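Local coordinates for protein malate dehydrogenase (Porphyromonas gingivalis, PDB 3FI9) that probably catalyses the NAD-dependent interconversion of malate and oxaloacetate, at residues M31-N36 against M247-M252; Y79-G84 against V243-I248; Q146-A151 against W259-Y264. All blocks are in the same frame, centred on the assembly; numbering follows the deposited sequence.

All three contacts join the N-terminal NAD-binding half of the chain to the C-terminal half, and all are largely buried. Contacts 1 and 2 share helix 238-251: its C-terminal turn meets the loop 31-36 in contact 1, while the turns before it lie on strand 77-82 in contact 2. Contact 3 pairs two strands of the same central sheet, and Met247 of that helix reaches Thr148, Thr149 and Ala261 there. Contact 1, its centre about 15 Å from the centre of the chain, mixes apolar packing with a guanidinium and a bridging water. Contact 2, about 8 Å by the same measure, is apolar, whereas contact 3, about 6 Å, is mainly backbone hydrogen bonding.

Contact 1. Residues M31-N36 against M247-M252; sequences MRLTPN and MIRAAM
Apolar packing with one water-bridged arginine joins Met31, Leu33 and Thr34, in the loop between helix 19-30 and strand 37-40, to Ile248, Arg249 and Met252 at the C-terminal end of helix 238-251. Leu33 takes the middle, its isobutyl group splitting between partners. Its CD2 touches Arg249 CB at 3.6 Å and also lies against CG and CD of that chain, while CD1 meets Ile248 CG2 at 3.8 Å. From the Met252 side, the methyl CE comes to 3.7 Å from Leu33 CB and also touches Thr34 CG2; the bend at the last torsion of Met252, chi3 82°, puts CE there.

The loop belongs to the Rossmann half, where it links the helix of the first beta-alpha-beta unit to its second strand, and the helix 238-251 comes from the C-terminal half. Helix 19-30 ends in a Schellman motif, with Arg32 at positive phi. Two residues later Thr34 OG1 accepts from Asn36 N at 2.9 Å, an ST turn, and OG1 is also hydrogen-bonded to Glu9 O.

Met31 and Arg249 cross at about a right angle. The methionine chain is extended, and its SD sits 3.6 Å above one face of the guanidinium, displaced toward the rim and 3.7 Å from Arg249 NH1; the terminal CE is also near CZ and NH2. In the plane of the guanidinium, at its edge, a water accepts from Arg249 NH1 at 3.0 Å and donates to Met31 O at 2.7 Å. One face and one N-H of the group are thus used by the same methionine, through its sulfur and, by way of the water, its carbonyl. Arg249 NH2 also has a long, weak ion pair with Glu255.

Contact 2. Residues Y79-G84 against V243-I248; sequences YIVSSG and VSIEMI
Ile248 has CG1 anti to its backbone N, chi1 -153°, which carries CG1 to 3.9 Å from Tyr79 CB. In Val81, CG2 lies beside the backbone N, anti to the carbonyl carbon, and meets the same isoleucine. That methyl lies 3.8 Å from Ile248 CB and within 4.1 Å of CG1, CG2 and CD1, so it touches all four side-chain carbons. Beyond CG1, Ile248 CD1 lies at the edge of the Tyr79 ring, near the ring plane and 4.1 Å from the ring atom CD1, rather than over a face.

Val81 CG1 makes the looser contacts, 4.2 Å from Ile245 CD1 and 4.4 Å from Ser244 CB. Tyr79 and Val81 face the helix together, as alternate residues of a strand do, while the side chain of Ile80 starts out away from it. Ser244 turns its hydroxyl back to Pro240 O in its own helix. Met24 of helix 19-30 packs against Val81, Ser244 and Ile245, and Ile123 of the next strand touches Ile248.

Strand and helix axes pass 9.5 Å apart and run nearly antiparallel, at 164°. This is helix-on-sheet packing, in which a helix of the C-terminal half covers a central parallel strand of the NAD-binding Rossmann fold.

Contact 3. Residues Q146-A151 against W259-Y264; sequences QVTTLA and WPAGCY
The central sheet passes from its parallel Rossmann strands to an antiparallel strand of the C-terminal half where Thr149 pairs with Gly262. They form a hydrogen-bonded antiparallel pair: Thr149 N gives to Gly262 O at 3.0 Å, and Gly262 N returns a bond to Thr149 O at 2.9 Å. Gly262 O also receives a CA-H...O contact from Thr148 CA at 3.1 Å.

The hydroxyl of Thr149, held between its backbone N and carbonyl carbon (chi1 61°), comes to 3.1 Å from Gly262 CA. Gly262 has no side chain on that side of the sheet, and the hydroxyl lies close to its CA. Ala151 CB is also close, 3.5 Å from Gly262 N.

Strands 147-150 and 261-267 are neighbours in the mixed sheet, so the pairing carries the Rossmann sheet on into the C-terminal half. The axes of the short segments 147-150 and 261-264 make 146°, well off antiparallel, and direct pairing gives way to water at both ends. One water accepts from Tyr264 N at 2.9 Å and sits unusually close to Val147 O; another accepts from Ala151 N and donates to Pro260 O at 2.8 Å. Thr148 OG1 bonds to His121 NE2, and the side chain of Ala151 is about 6 Å from that of His182, the predicted proton acceptor.

Contact 1. Residues M31-N36 against M247-M252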
loop_
_atom_site.group_PDB
_atom_site.type_symbol
_atom_site.label_atom_id
_atom_site.label_comp_id
_atom_site.label_asym_id
_atom_site.label_seq_id
_atom_site.Cartn_x
_atom_site.Cartn_y
_atom_site.Cartn_z
ATOM N N MET A 31 6.905 -6.090 -3.279
ATOM C CA MET A 31 8.081 -6.768 -2.729
ATOM C C MET A 31 8.612 -7.864 -3.688
ATOM O O MET A 31 9.611 -8.484 -3.406
ATOM C CB MET A 31 7.764 -7.403 -1.364
ATOM C CG MET A 31 7.713 -6.396 -0.184
ATOM S SD MET A 31 7.413 -7.300 1.418
ATOM C CE MET A 31 7.324 -5.864 2.506
ATOM N N ARG A 32 7.875 -8.119 -4.765
ATOM C CA ARG A 32 8.212 -9.160 -5.730
ATOM C C ARG A 32 8.515 -10.477 -5.040
ATOM O O ARG A 32 9.564 -11.087 -5.269
ATOM C CB ARG A 32 9.369 -8.695 -6.661
ATOM C CG ARG A 32 8.898 -7.502 -7.526
ATOM C CD ARG A 32 10.067 -6.870 -8.352
ATOM N NE ARG A 32 10.485 -7.739 -9.461
ATOM C CZ ARG A 32 9.795 -7.903 -10.581
ATOM N NH1 ARG A 32 8.638 -7.284 -10.735
ATOM N NH2 ARG A 32 10.265 -8.672 -11.559
ATOM N N LEU A 33 7.572 -10.921 -4.200
ATOM C CA LEU A 33 7.767 -12.173 -3.469
ATOM C C LEU A 33 7.626 -13.337 -4.445
ATOM O O LEU A 33 8.496 -14.221 -4.484
ATOM C CB LEU A 33 6.764 -12.311 -2.328
ATOM C CG LEU A 33 6.799 -11.124 -1.346
ATOM C CD1 LEU A 33 5.743 -11.314 -0.194
ATOM C CD2 LEU A 33 8.220 -10.960 -0.793
ATOM N N THR A 34 6.546 -13.323 -5.214
ATOM C CA THR A 34 6.296 -14.344 -6.262
ATOM C C THR A 34 5.398 -13.736 -7.345
ATOM O O THR A 34 4.452 -12.977 -7.044
ATOM C CB THR A 34 5.569 -15.579 -5.659
ATOM O OG1 THR A 34 5.147 -16.491 -6.683
ATOM C CG2 THR A 34 4.357 -15.155 -4.901
ATOM N N PRO A 35 5.581 -14.167 -8.595
ATOM C CA PRO A 35 4.631 -13.757 -9.622
ATOM C C PRO A 35 3.270 -14.441 -9.441
ATOM O O PRO A 35 2.228 -13.931 -9.899
ATOM C CB PRO A 35 5.300 -14.207 -10.940
ATOM C CG PRO A 35 6.442 -15.170 -10.525
ATOM C CD PRO A 35 6.636 -15.112 -9.061
ATOM N N ASN A 36 3.265 -15.575 -8.738
ATOM C CA ASN A 36 2.040 -16.348 -8.598
ATOM C C ASN A 36 1.332 -15.953 -7.311
ATOM O O ASN A 36 1.400 -16.626 -6.282
ATOM C CB ASN A 36 2.378 -17.831 -8.703
ATOM C CG ASN A 36 2.978 -18.142 -10.080
ATOM O OD1 ASN A 36 2.332 -17.876 -11.095
ATOM N ND2 ASN A 36 4.235 -18.603 -10.122
ATOM N N MET A 247 6.553 -10.442 7.291
ATOM C CA MET A 247 6.717 -11.808 7.881
ATOM C C MET A 247 6.768 -12.908 6.805
ATOM O O MET A 247 7.667 -13.790 6.872
ATOM C CB MET A 247 5.614 -12.152 8.913
ATOM C CG MET A 247 5.479 -11.102 10.049
ATOM S SD MET A 247 4.080 -11.463 11.128
ATOM C CE MET A 247 4.443 -13.082 11.716
ATOM N N ILE A 248 5.804 -12.923 5.878
ATOM C CA ILE A 248 5.796 -13.993 4.858
ATOM C C ILE A 248 7.037 -13.870 3.920
ATOM O O ILE A 248 7.630 -14.863 3.477
ATOM C CB ILE A 248 4.464 -14.050 4.053
ATOM C CG1 ILE A 248 4.241 -15.480 3.539
ATOM C CG2 ILE A 248 4.412 -12.981 2.892
ATOM C CD1 ILE A 248 3.963 -16.502 4.657
ATOM N N ARG A 249 7.466 -12.651 3.648
ATOM C CA ARG A 249 8.741 -12.503 2.940
ATOM C C ARG A 249 9.911 -13.239 3.631
ATOM O O ARG A 249 10.705 -13.907 2.968
ATOM C CB ARG A 249 9.103 -11.051 2.710
ATOM C CG ARG A 249 10.517 -10.910 2.119
ATOM C CD ARG A 249 10.736 -9.504 1.644
ATOM N NE ARG A 249 10.854 -8.567 2.753
ATOM C CZ ARG A 249 11.013 -7.249 2.579
ATOM N NH1 ARG A 249 11.113 -6.745 1.349
ATOM N NH2 ARG A 249 11.120 -6.439 3.621
ATOM N N ALA A 250 10.017 -13.129 4.956
ATOM C CA ALA A 250 11.062 -13.825 5.712
ATOM C C ALA A 250 10.916 -15.333 5.591
ATOM O O ALA A 250 11.891 -16.049 5.406
ATOM C CB ALA A 250 10.999 -13.401 7.208
ATOM N N ALA A 251 9.690 -15.819 5.721
ATOM C CA ALA A 251 9.428 -17.255 5.592
ATOM C C ALA A 251 9.752 -17.772 4.197
ATOM O O ALA A 251 9.968 -18.960 4.037
ATOM C CB ALA A 251 7.989 -17.579 5.922
ATOM N N MET A 252 9.722 -16.888 3.200
ATOM C CA MET A 252 9.962 -17.290 1.811
ATOM C C MET A 252 11.458 -17.204 1.471
ATOM O O MET A 252 11.837 -17.407 0.306
ATOM C CB MET A 252 9.114 -16.434 0.841
ATOM C CG MET A 252 7.576 -16.629 0.919
ATOM S SD MET A 252 6.372 -15.411 0.148
ATOM C CE MET A 252 6.380 -15.968 -1.604
HETATM O O HOH W 1 11.225 -8.047 -1.346
#

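Contact 2. Residues Y79-G84 against V243-I248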
loop_
_atom_site.group_PDB
_atom_site.type_symbol
_atom_site.label_atom_id
_atom_site.label_comp_id
_atom_site.label_asym_id
_atom_site.label_seq_id
_atom_site.Cartn_x
_atom_site.Cartn_y
_atom_site.Cartn_z
ATOM N N TYR A 79 2.605 -20.704 0.464
ATOM C CA TYR A 79 2.557 -19.672 1.533
ATOM C C TYR A 79 1.168 -19.136 1.577
ATOM O O TYR A 79 0.524 -18.960 0.543
ATOM C CB TYR A 79 3.556 -18.540 1.265
ATOM C CG TYR A 79 4.933 -19.101 1.124
ATOM C CD1 TYR A 79 5.746 -19.275 2.227
ATOM C CD2 TYR A 79 5.397 -19.569 -0.126
ATOM C CE1 TYR A 79 7.049 -19.842 2.094
ATOM C CE2 TYR A 79 6.641 -20.132 -0.251
ATOM C CZ TYR A 79 7.470 -20.248 0.851
ATOM O OH TYR A 79 8.713 -20.819 0.718
ATOM N N ILE A 80 0.681 -18.887 2.796
ATOM C CA ILE A 80 -0.649 -18.383 2.972
ATOM C C ILE A 80 -0.621 -17.311 4.032
ATOM O O ILE A 80 -0.015 -17.503 5.093
ATOM C CB ILE A 80 -1.620 -19.478 3.505
ATOM C CG1 ILE A 80 -1.766 -20.618 2.478
ATOM C CG2 ILE A 80 -2.995 -18.842 3.794
ATOM C CD1 ILE A 80 -2.550 -21.829 3.024
ATOM N N VAL A 81 -1.295 -16.203 3.770
ATOM C CA VAL A 81 -1.487 -15.186 4.797
ATOM C C VAL A 81 -2.962 -14.915 4.884
ATOM O O VAL A 81 -3.553 -14.520 3.904
ATOM C CB VAL A 81 -0.774 -13.864 4.421
ATOM C CG1 VAL A 81 -1.125 -12.712 5.438
ATOM C CG2 VAL A 81 0.723 -14.111 4.324
ATOM N N SER A 82 -3.557 -15.083 6.063
ATOM C CA SER A 82 -5.007 -14.800 6.207
ATOM C C SER A 82 -5.416 -13.676 7.117
ATOM O O SER A 82 -5.065 -13.687 8.309
ATOM C CB SER A 82 -5.786 -16.038 6.676
ATOM O OG SER A 82 -7.167 -15.700 6.840
ATOM N N SER A 83 -6.185 -12.730 6.570
ATOM C CA SER A 83 -6.909 -11.793 7.405
ATOM C C SER A 83 -8.372 -12.108 7.306
ATOM O O SER A 83 -9.189 -11.216 7.405
ATOM C CB SER A 83 -6.714 -10.334 6.985
ATOM O OG SER A 83 -6.915 -10.217 5.582
ATOM N N GLY A 84 -8.714 -13.366 7.067
ATOM C CA GLY A 84 -10.128 -13.684 6.831
ATOM C C GLY A 84 -10.798 -14.121 8.100
ATOM O O GLY A 84 -11.077 -15.292 8.262
ATOM N N VAL A 243 3.251 -5.315 7.918
ATOM C CA VAL A 243 4.094 -6.105 8.848
ATOM C C VAL A 243 3.938 -7.629 8.580
ATOM O O VAL A 243 4.936 -8.383 8.460
ATOM C CB VAL A 243 3.850 -5.688 10.326
ATOM C CG1 VAL A 243 4.595 -6.641 11.292
ATOM C CG2 VAL A 243 4.302 -4.189 10.520
ATOM N N SER A 244 2.682 -8.042 8.388
ATOM C CA SER A 244 2.371 -9.424 8.007
ATOM C C SER A 244 3.097 -9.831 6.716
ATOM O O SER A 244 3.603 -10.952 6.586
ATOM C CB SER A 244 0.855 -9.565 7.819
ATOM O OG SER A 244 0.165 -9.352 9.082
ATOM N N ILE A 245 3.086 -8.949 5.745
ATOM C CA ILE A 245 3.763 -9.329 4.494
ATOM C C ILE A 245 5.288 -9.358 4.657
ATOM O O ILE A 245 5.971 -10.179 4.003
ATOM C CB ILE A 245 3.323 -8.510 3.276
ATOM C CG1 ILE A 245 1.768 -8.529 3.188
ATOM C CG2 ILE A 245 4.005 -9.087 1.974
ATOM C CD1 ILE A 245 1.067 -9.944 3.107
ATOM N N GLU A 246 5.837 -8.491 5.512
ATOM C CA GLU A 246 7.265 -8.634 5.819
ATOM C C GLU A 246 7.488 -9.983 6.432
ATOM O O GLU A 246 8.538 -10.600 6.174
ATOM C CB GLU A 246 7.772 -7.627 6.861
ATOM C CG GLU A 246 7.910 -6.220 6.444
ATOM C CD GLU A 246 8.466 -5.348 7.590
ATOM O OE1 GLU A 246 9.565 -4.826 7.431
ATOM O OE2 GLU A 246 7.820 -5.188 8.639
ATOM N N MET A 247 6.553 -10.442 7.291
ATOM C CA MET A 247 6.717 -11.808 7.881
ATOM C C MET A 247 6.768 -12.908 6.805
ATOM O O MET A 247 7.667 -13.790 6.872
ATOM C CB MET A 247 5.614 -12.152 8.913
ATOM C CG MET A 247 5.479 -11.102 10.049
ATOM S SD MET A 247 4.080 -11.463 11.128
ATOM C CE MET A 247 4.443 -13.082 11.716
ATOM N N ILE A 248 5.804 -12.923 5.878
ATOM C CA ILE A 248 5.796 -13.993 4.858
ATOM C C ILE A 248 7.037 -13.870 3.920
ATOM O O ILE A 248 7.630 -14.863 3.477
ATOM C CB ILE A 248 4.464 -14.050 4.053
ATOM C CG1 ILE A 248 4.241 -15.480 3.539
ATOM C CG2 ILE A 248 4.412 -12.981 2.892
ATOM C CD1 ILE A 248 3.963 -16.502 4.657
#

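Contact 3. Residues Q146-A151 against W259-Y264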
loop_
_atom_site.group_PDB
_atom_site.type_symbol
_atom_site.label_atom_id
_atom_site.label_comp_id
_atom_site.label_asym_id
_atom_site.label_seq_id
_atom_site.Cartn_x
_atom_site.Cartn_y
_atom_site.Cartn_z
ATOM N N GLN A 146 5.798 -23.998 11.213
ATOM C CA GLN A 146 5.205 -23.555 9.965
ATOM C C GLN A 146 4.080 -22.550 10.131
ATOM O O GLN A 146 3.487 -22.131 9.143
ATOM C CB GLN A 146 4.690 -24.781 9.195
ATOM C CG GLN A 146 5.821 -25.818 8.828
ATOM C CD GLN A 146 5.259 -26.961 8.038
ATOM O OE1 GLN A 146 4.825 -27.951 8.617
ATOM N NE2 GLN A 146 5.189 -26.810 6.702
ATOM N N VAL A 147 3.706 -22.221 11.364
ATOM C CA VAL A 147 2.585 -21.287 11.577
ATOM C C VAL A 147 2.963 -20.168 12.525
ATOM O O VAL A 147 3.477 -20.447 13.595
ATOM C CB VAL A 147 1.323 -22.005 12.137
ATOM C CG1 VAL A 147 0.123 -21.011 12.328
ATOM C CG2 VAL A 147 0.916 -23.147 11.200
ATOM N N THR A 148 2.713 -18.912 12.130
ATOM C CA THR A 148 2.933 -17.743 13.002
ATOM C C THR A 148 1.706 -16.836 12.982
ATOM O O THR A 148 0.824 -16.973 12.127
ATOM C CB THR A 148 4.129 -16.886 12.547
ATOM O OG1 THR A 148 4.054 -16.673 11.125
ATOM C CG2 THR A 148 5.447 -17.603 12.867
ATOM N N THR A 149 1.635 -15.915 13.947
ATOM C CA THR A 149 0.631 -14.880 13.920
ATOM C C THR A 149 1.305 -13.507 13.961
ATOM O O THR A 149 2.397 -13.373 14.471
ATOM C CB THR A 149 -0.345 -14.979 15.146
ATOM O OG1 THR A 149 0.396 -14.836 16.367
ATOM C CG2 THR A 149 -1.012 -16.392 15.195
ATOM N N LEU A 150 0.643 -12.501 13.394
ATOM C CA LEU A 150 1.034 -11.109 13.553
ATOM C C LEU A 150 0.933 -10.726 15.043
ATOM O O LEU A 150 -0.151 -10.813 15.641
ATOM C CB LEU A 150 0.055 -10.223 12.777
ATOM C CG LEU A 150 0.200 -8.729 13.042
ATOM C CD1 LEU A 150 1.594 -8.306 12.516
ATOM C CD2 LEU A 150 -0.966 -7.896 12.413
ATOM N N ALA A 151 2.053 -10.302 15.620
ATOM C CA ALA A 151 2.138 -9.924 17.002
ATOM C C ALA A 151 3.093 -8.752 17.217
ATOM O O ALA A 151 3.364 -8.406 18.370
ATOM C CB ALA A 151 2.583 -11.125 17.857
ATOM N N TRP A 259 10.912 -8.302 14.425
ATOM C CA TRP A 259 9.961 -7.954 15.502
ATOM C C TRP A 259 9.429 -9.291 16.010
ATOM O O TRP A 259 9.513 -10.288 15.343
ATOM C CB TRP A 259 8.774 -7.122 14.974
ATOM C CG TRP A 259 9.202 -5.793 14.402
ATOM C CD1 TRP A 259 9.300 -5.454 13.079
ATOM C CD2 TRP A 259 9.625 -4.654 15.145
ATOM N NE1 TRP A 259 9.763 -4.171 12.961
ATOM C CE2 TRP A 259 9.964 -3.652 14.214
ATOM C CE3 TRP A 259 9.727 -4.376 16.514
ATOM C CZ2 TRP A 259 10.420 -2.394 14.597
ATOM C CZ3 TRP A 259 10.148 -3.114 16.900
ATOM C CH2 TRP A 259 10.505 -2.135 15.932
ATOM N N PRO A 260 8.901 -9.308 17.203
ATOM C CA PRO A 260 8.215 -10.493 17.749
ATOM C C PRO A 260 7.088 -11.019 16.815
ATOM O O PRO A 260 6.401 -10.213 16.160
ATOM C CB PRO A 260 7.582 -9.929 19.026
ATOM C CG PRO A 260 8.577 -8.906 19.469
ATOM C CD PRO A 260 8.943 -8.201 18.176
ATOM N N ALA A 261 6.916 -12.344 16.755
ATOM C CA ALA A 261 5.789 -12.959 16.051
ATOM C C ALA A 261 5.117 -13.903 17.034
ATOM O O ALA A 261 5.733 -14.326 18.004
ATOM C CB ALA A 261 6.280 -13.746 14.825
ATOM N N GLY A 262 3.868 -14.224 16.793
ATOM C CA GLY A 262 3.211 -15.285 17.580
ATOM C C GLY A 262 3.641 -16.659 17.085
ATOM O O GLY A 262 3.705 -16.914 15.859
ATOM N N CYS A 263 4.011 -17.540 18.013
ATOM C CA CYS A 263 4.368 -18.848 17.651
ATOM C C CYS A 263 4.036 -19.824 18.768
ATOM O O CYS A 263 3.724 -19.410 19.896
ATOM C CB CYS A 263 5.863 -18.924 17.290
ATOM S SG CYS A 263 6.908 -18.853 18.728
ATOM N N TYR A 264 4.061 -21.117 18.435
ATOM C CA TYR A 264 3.720 -22.172 19.381
ATOM C C TYR A 264 4.847 -22.274 20.409
ATOM O O TYR A 264 6.027 -22.287 20.049
ATOM C CB TYR A 264 3.632 -23.546 18.678
ATOM C CG TYR A 264 3.099 -24.600 19.637
ATOM C CD1 TYR A 264 1.866 -24.434 20.266
ATOM C CD2 TYR A 264 3.817 -25.747 19.880
ATOM C CE1 TYR A 264 1.376 -25.423 21.182
ATOM C CE2 TYR A 264 3.354 -26.726 20.746
ATOM C CZ TYR A 264 2.140 -26.556 21.386
ATOM O OH TYR A 264 1.736 -27.549 22.232
HETATM O O HOH W 2 3.971 -21.831 15.664
HETATM O O HOH W 3 4.519 -10.103 14.079
#